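Local coordinates for uncharacterized protein AF_1796 (Archaeoglobus fulgidus, PDB 1VIM), which is of unknown function but belongs to the SIS family, PHI subfamily, and may, like its relatives, bind a carbohydrate derivative and act as an isomerase, at residues A47-V52 with G73-V78; A66-H71 with K186-R191. One frame throughout, in Å; residues are numbered along the deposited sequence. Where two conformers were deposited one is given.

Contact 1 (A47-V52 with G73-V78); sequences ARSIFV and GYTVYV
Ile-50 and Tyr-77 sit at the middle of a parallel strand pair in a beta-alpha-beta unit of the SIS fold, made by the outermost strand of this chain's parallel sheet and its neighbour. Ile-50 bonds through both its backbone groups: its N donates to Thr-75 O at 2.9 Å, and its O accepts Tyr-77 N at 2.8 Å. Val-52 N then donates to Tyr-77 O, so the ladder continues one step further.

On one face of the sheet the Tyr-77 ring leans over Phe-51. CD2 of Tyr-77 stands over one face of the Phe-51 ring, toward its rim and 3.8 Å from CZ of Phe-51, with the two planes turned 50° apart. On the other face the side chains of Ile-50, Val-52, Val-76 and Val-78 gather. CG2 of Val-52 meets CG2 of Val-78 at 3.9 Å, while CD1 of Ile-50 reaches back to CB of Tyr-74 at 3.6 Å and also packs against CG and CD1 of that tyrosine. CG2 of Val-76, anti to its own backbone N, comes 3.5 Å from Ile-50 O.

Further out, helix 56-71 packs on this aliphatic face, with Ala-66 against Val-52 and Val-76. Tyr-74 is held at its far end by a hydrogen bond between its OH and OD1 of Asp-45, and NH2 of Arg-48 forms a salt bridge with OD2 of Asp-91. Just before the strands begin, CA of Ser-49 lies 3.4 Å from Thr-75 O, and Thr-75 N donates to a water whose oxygen is 3.0 Å away.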
loop_
_atom_site.group_PDB
_atom_site.type_symbol
_atom_site.label_atom_id
_atom_site.label_comp_id
_atom_site.label_asym_id
_atom_site.label_seq_id
_atom_site.Cartn_x
_atom_site.Cartn_y
_atom_site.Cartn_z
ATOM N N ALA A 47 4.153 26.308 0.212
ATOM C CA ALA A 47 3.038 25.611 -0.388
ATOM C C ALA A 47 1.863 25.507 0.584
ATOM O O ALA A 47 2.044 25.434 1.805
ATOM C CB ALA A 47 3.495 24.238 -0.760
ATOM N N ARG A 48 0.665 25.431 0.041
ATOM C CA ARG A 48 -0.489 25.073 0.851
ATOM C C ARG A 48 -0.332 23.672 1.431
ATOM O O ARG A 48 -0.506 23.463 2.626
ATOM C CB ARG A 48 -1.728 25.140 -0.017
ATOM C CG ARG A 48 -3.000 24.711 0.674
ATOM C CD ARG A 48 -4.228 24.665 -0.258
ATOM N NE ARG A 48 -4.170 23.436 -1.040
ATOM C CZ ARG A 48 -5.181 22.601 -1.238
ATOM N NH1 ARG A 48 -6.415 22.876 -0.785
ATOM N NH2 ARG A 48 -4.941 21.464 -1.903
ATOM N N SER A 49 -0.006 22.710 0.565
ATOM C CA SER A 49 0.274 21.348 0.995
ATOM C C SER A 49 1.270 20.722 0.047
ATOM O O SER A 49 1.494 21.230 -1.048
ATOM C CB SER A 49 -0.973 20.482 1.080
ATOM O OG SER A 49 -2.110 21.122 1.591
ATOM N N ILE A 50 1.908 19.652 0.517
ATOM C CA ILE A 50 2.983 18.989 -0.195
ATOM C C ILE A 50 2.480 17.618 -0.605
ATOM O O ILE A 50 1.890 16.888 0.197
ATOM C CB ILE A 50 4.244 18.851 0.701
ATOM C CG1 ILE A 50 4.681 20.239 1.197
ATOM C CG2 ILE A 50 5.370 18.134 -0.056
ATOM C CD1 ILE A 50 4.834 20.323 2.693
ATOM N N PHE A 51 2.722 17.286 -1.870
ATOM C CA PHE A 51 2.407 15.969 -2.382
ATOM C C PHE A 51 3.712 15.322 -2.793
ATOM O O PHE A 51 4.595 16.021 -3.341
ATOM C CB PHE A 51 1.496 16.080 -3.607
ATOM C CG PHE A 51 0.089 16.559 -3.305
ATOM C CD1 PHE A 51 -0.169 17.859 -2.852
ATOM C CD2 PHE A 51 -1.002 15.720 -3.529
ATOM C CE1 PHE A 51 -1.473 18.276 -2.585
ATOM C CE2 PHE A 51 -2.298 16.145 -3.299
ATOM C CZ PHE A 51 -2.538 17.401 -2.812
ATOM N N VAL A 52 3.858 14.012 -2.568
ATOM C CA VAL A 52 5.099 13.328 -2.959
ATOM C C VAL A 52 4.809 12.153 -3.872
ATOM O O VAL A 52 3.737 11.517 -3.772
ATOM C CB VAL A 52 5.935 12.848 -1.761
ATOM C CG1 VAL A 52 6.160 13.991 -0.785
ATOM C CG2 VAL A 52 5.283 11.634 -1.109
ATOM N N GLY A 73 5.052 18.657 11.020
ATOM C CA GLY A 73 3.846 19.474 11.101
ATOM C C GLY A 73 3.337 20.004 9.778
ATOM O O GLY A 73 2.395 20.801 9.768
ATOM N N TYR A 74 3.898 19.536 8.658
ATOM C CA TYR A 74 3.371 19.943 7.356
ATOM C C TYR A 74 2.105 19.170 7.006
ATOM O O TYR A 74 1.880 18.042 7.495
ATOM C CB TYR A 74 4.400 19.722 6.233
ATOM C CG TYR A 74 5.619 20.612 6.327
ATOM C CD1 TYR A 74 5.560 21.930 5.896
ATOM C CD2 TYR A 74 6.814 20.141 6.853
ATOM C CE1 TYR A 74 6.667 22.765 5.991
ATOM C CE2 TYR A 74 7.944 20.966 6.942
ATOM C CZ TYR A 74 7.854 22.270 6.506
ATOM O OH TYR A 74 8.961 23.088 6.581
ATOM N N THR A 75 1.321 19.748 6.110
ATOM C CA THR A 75 0.205 19.055 5.495
ATOM C C THR A 75 0.754 18.385 4.234
ATOM O O THR A 75 1.174 19.048 3.284
ATOM C CB THR A 75 -0.902 20.037 5.126
ATOM O OG1 THR A 75 -1.385 20.634 6.342
ATOM C CG2 THR A 75 -2.094 19.306 4.558
ATOM N N VAL A 76 0.764 17.061 4.249
ATOM C CA VAL A 76 1.489 16.304 3.232
ATOM C C VAL A 76 0.704 15.058 2.841
ATOM O O VAL A 76 0.012 14.461 3.653
ATOM C CB VAL A 76 2.930 15.963 3.709
ATOM C CG1 VAL A 76 2.920 15.211 5.013
ATOM C CG2 VAL A 76 3.747 15.242 2.647
ATOM N N TYR A 77 0.870 14.658 1.584
ATOM C CA TYR A 77 0.184 13.478 1.032
ATOM C C TYR A 77 1.103 12.757 0.091
ATOM O O TYR A 77 2.008 13.342 -0.497
ATOM C CB TYR A 77 -1.054 13.893 0.237
ATOM C CG TYR A 77 -1.967 14.800 0.991
ATOM C CD1 TYR A 77 -2.804 14.309 1.981
ATOM C CD2 TYR A 77 -1.985 16.180 0.698
ATOM C CE1 TYR A 77 -3.671 15.248 2.689
ATOM C CE2 TYR A 77 -2.804 17.052 1.368
ATOM C CZ TYR A 77 -3.601 16.596 2.337
ATOM O OH TYR A 77 -4.408 17.592 2.891
ATOM N N VAL A 78 0.784 11.480 -0.102
ATOM C CA VAL A 78 1.447 10.660 -1.122
ATOM C C VAL A 78 0.487 10.482 -2.298
ATOM O O VAL A 78 -0.665 10.037 -2.123
ATOM C CB VAL A 78 1.764 9.276 -0.549
ATOM C CG1 VAL A 78 2.464 8.394 -1.605
ATOM C CG2 VAL A 78 2.632 9.399 0.675
HETATM O O HOH W 1 1.947 22.310 4.750
HETATM O O HOH W 2 -4.537 20.074 1.455
#

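Contact 2 (A66-H71 with K186-R191); sequences AMRLMH and KDLEAR
Arg-191 reaches across to the C-terminal end of helix 56-71, where its NH1 donates to His-71 O at 2.7 Å. The bond is bent, 145° at the hydrogen, and the donor is tilted from the carbonyl plane. CD of Arg-191, anti to its CA (chi2 -164°), lies 3.4 Å from Met-70 O, and the chain continues extended to NE. An alanine here would probably leave His-71 O without this charged donor and open a gap beside the last turn of the helix.

Leu-188 fills the other part of the contact, its CG packing 3.8 Å from CB of His-71. Arg-68 bends at chi2 (-74°), bringing its CD against CD2 of Leu-188, and the two side chains cross at about a right angle. NH1 of Arg-68 donates to His-71 ND1 at 2.9 Å, in the plane of the imidazole. With Met-67 O over the centre of one ring face, this bond would help to fix the ring's rotation. NH2 of Arg-68 continues to Thr-160 of a third subunit, whose Leu-158 packs on His-71. This is helix-helix packing at a steep crossing, the short C-terminal helix 185-191 lying against the crossover helix of the SIS fold.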
loop_
_atom_site.group_PDB
_atom_site.type_symbol
_atom_site.label_atom_id
_atom_site.label_comp_id
_atom_site.label_asym_id
_atom_site.label_seq_id
_atom_site.Cartn_x
_atom_site.Cartn_y
_atom_site.Cartn_z
ATOM N N ALA A 66 7.696 11.749 3.143
ATOM C CA ALA A 66 6.371 12.324 3.467
ATOM C C ALA A 66 6.027 12.100 4.953
ATOM O O ALA A 66 5.492 12.982 5.638
ATOM C CB ALA A 66 5.286 11.734 2.574
ATOM N N MET A 67 6.347 10.916 5.473
ATOM C CA MET A 67 6.045 10.624 6.854
ATOM C C MET A 67 6.791 11.620 7.765
ATOM O O MET A 67 6.228 12.169 8.697
ATOM C CB MET A 67 6.434 9.189 7.188
ATOM C CG MET A 67 6.099 8.822 8.639
ATOM S SD MET A 67 6.648 7.224 9.163
ATOM C CE MET A 67 5.461 6.127 8.338
ATOM N N ARG A 68 8.065 11.884 7.473
ATOM C CA ARG A 68 8.816 12.861 8.262
ATOM C C ARG A 68 8.273 14.272 8.114
ATOM O O ARG A 68 8.246 15.033 9.106
ATOM C CB ARG A 68 10.280 12.857 7.852
ATOM C CG ARG A 68 11.059 11.866 8.588
ATOM C CD ARG A 68 11.355 12.246 10.092
ATOM N NE ARG A 68 12.196 11.172 10.535
ATOM C CZ ARG A 68 11.763 10.032 11.002
ATOM N NH1 ARG A 68 10.462 9.863 11.269
ATOM N NH2 ARG A 68 12.633 9.054 11.241
ATOM N N LEU A 69 7.867 14.673 6.914
ATOM C CA LEU A 69 7.246 15.997 6.773
ATOM C C LEU A 69 5.998 16.078 7.642
ATOM O O LEU A 69 5.724 17.127 8.230
ATOM C CB LEU A 69 6.915 16.317 5.302
ATOM C CG LEU A 69 8.102 16.578 4.366
ATOM C CD1 LEU A 69 7.570 16.783 2.968
ATOM C CD2 LEU A 69 8.957 17.759 4.832
ATOM N N MET A 70 5.238 14.988 7.731
ATOM C CA MET A 70 4.073 14.971 8.608
ATOM C C MET A 70 4.527 15.163 10.064
ATOM O O MET A 70 3.947 15.960 10.813
ATOM C CB MET A 70 3.245 13.698 8.378
ATOM C CG MET A 70 2.010 13.594 9.305
ATOM S SD MET A 70 2.328 12.930 10.935
ATOM C CE MET A 70 2.733 11.171 10.519
ATOM N N HIS A 71 5.584 14.474 10.457
ATOM C CA HIS A 71 6.138 14.633 11.809
ATOM C C HIS A 71 6.530 16.064 12.117
ATOM O O HIS A 71 6.376 16.483 13.272
ATOM C CB HIS A 71 7.339 13.713 12.051
ATOM C CG HIS A 71 7.000 12.254 11.965
ATOM N ND1 HIS A 71 7.944 11.277 11.735
ATOM C CD2 HIS A 71 5.811 11.601 12.079
ATOM C CE1 HIS A 71 7.351 10.091 11.694
ATOM N NE2 HIS A 71 6.053 10.264 11.881
ATOM N N LYS A 186 11.345 15.500 20.442
ATOM C CA LYS A 186 10.106 15.365 21.198
ATOM C C LYS A 186 8.908 15.913 20.439
ATOM O O LYS A 186 7.795 15.377 20.550
ATOM C CB LYS A 186 10.240 16.033 22.566
ATOM C CG LYS A 186 10.922 15.133 23.586
ATOM N N ASP A 187 9.137 16.947 19.636
ATOM C CA ASP A 187 8.071 17.518 18.798
ATOM C C ASP A 187 7.581 16.522 17.746
ATOM O O ASP A 187 6.386 16.419 17.488
ATOM C CB ASP A 187 8.511 18.798 18.107
ATOM C CG ASP A 187 8.860 19.906 19.086
ATOM O OD1 ASP A 187 8.115 20.106 20.086
ATOM O OD2 ASP A 187 9.867 20.611 18.927
ATOM N N LEU A 188 8.517 15.803 17.139
ATOM C CA LEU A 188 8.188 14.803 16.118
ATOM C C LEU A 188 7.476 13.633 16.775
ATOM O O LEU A 188 6.474 13.085 16.241
ATOM C CB LEU A 188 9.462 14.346 15.411
ATOM C CG LEU A 188 9.930 15.265 14.278
ATOM C CD1 LEU A 188 10.416 16.667 14.731
ATOM C CD2 LEU A 188 10.988 14.547 13.442
ATOM N N GLU A 189 7.964 13.243 17.955
ATOM C CA GLU A 189 7.390 12.128 18.692
ATOM C C GLU A 189 5.912 12.346 18.979
ATOM O O GLU A 189 5.122 11.399 18.962
ATOM C CB GLU A 189 8.177 11.927 19.985
ATOM C CG GLU A 189 8.139 10.537 20.590
ATOM C CD GLU A 189 9.099 10.419 21.769
ATOM O OE1 GLU A 189 9.302 11.434 22.466
ATOM O OE2 GLU A 189 9.677 9.327 21.980
ATOM N N ALA A 190 5.516 13.596 19.200
ATOM C CA ALA A 190 4.121 13.903 19.502
ATOM C C ALA A 190 3.175 13.622 18.343
ATOM O O ALA A 190 1.985 13.377 18.555
ATOM C CB ALA A 190 3.962 15.351 19.994
ATOM N N ARG A 191 3.705 13.654 17.113
ATOM C CA ARG A 191 2.900 13.432 15.911
ATOM C C ARG A 191 3.022 12.031 15.342
ATOM O O ARG A 191 2.200 11.633 14.508
ATOM C CB ARG A 191 3.301 14.431 14.821
ATOM C CG ARG A 191 3.051 15.897 15.178
ATOM C CD ARG A 191 3.084 16.813 13.955
ATOM N NE ARG A 191 2.973 18.227 14.310
ATOM C CZ ARG A 191 3.998 19.037 14.583
ATOM N NH1 ARG A 191 5.256 18.594 14.581
ATOM N NH2 ARG A 191 3.756 20.309 14.873
#

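From the N terminus, the chain passes through 47-52, climbs helix 56-71, which ends in 66-71, and turns through the Schellman motif at Gly-73 into 73-78. Contact 1 thereby closes the short loop of the beta-alpha-beta unit. The remaining strands and helix 160-181 follow before 186-191 returns to helix 56-71, so contact 2 closes a much longer loop of 114 intervening residues. The two loops cross, since 66-71 lies between the segments of contact 1. They also touch directly: Val-76 packs on Ala-66 and Met-70, and Gly-73 lies against Arg-191. Helix 56-71 therefore joins the sheet edge to the C-terminal helix, and both contacts border the second subunit.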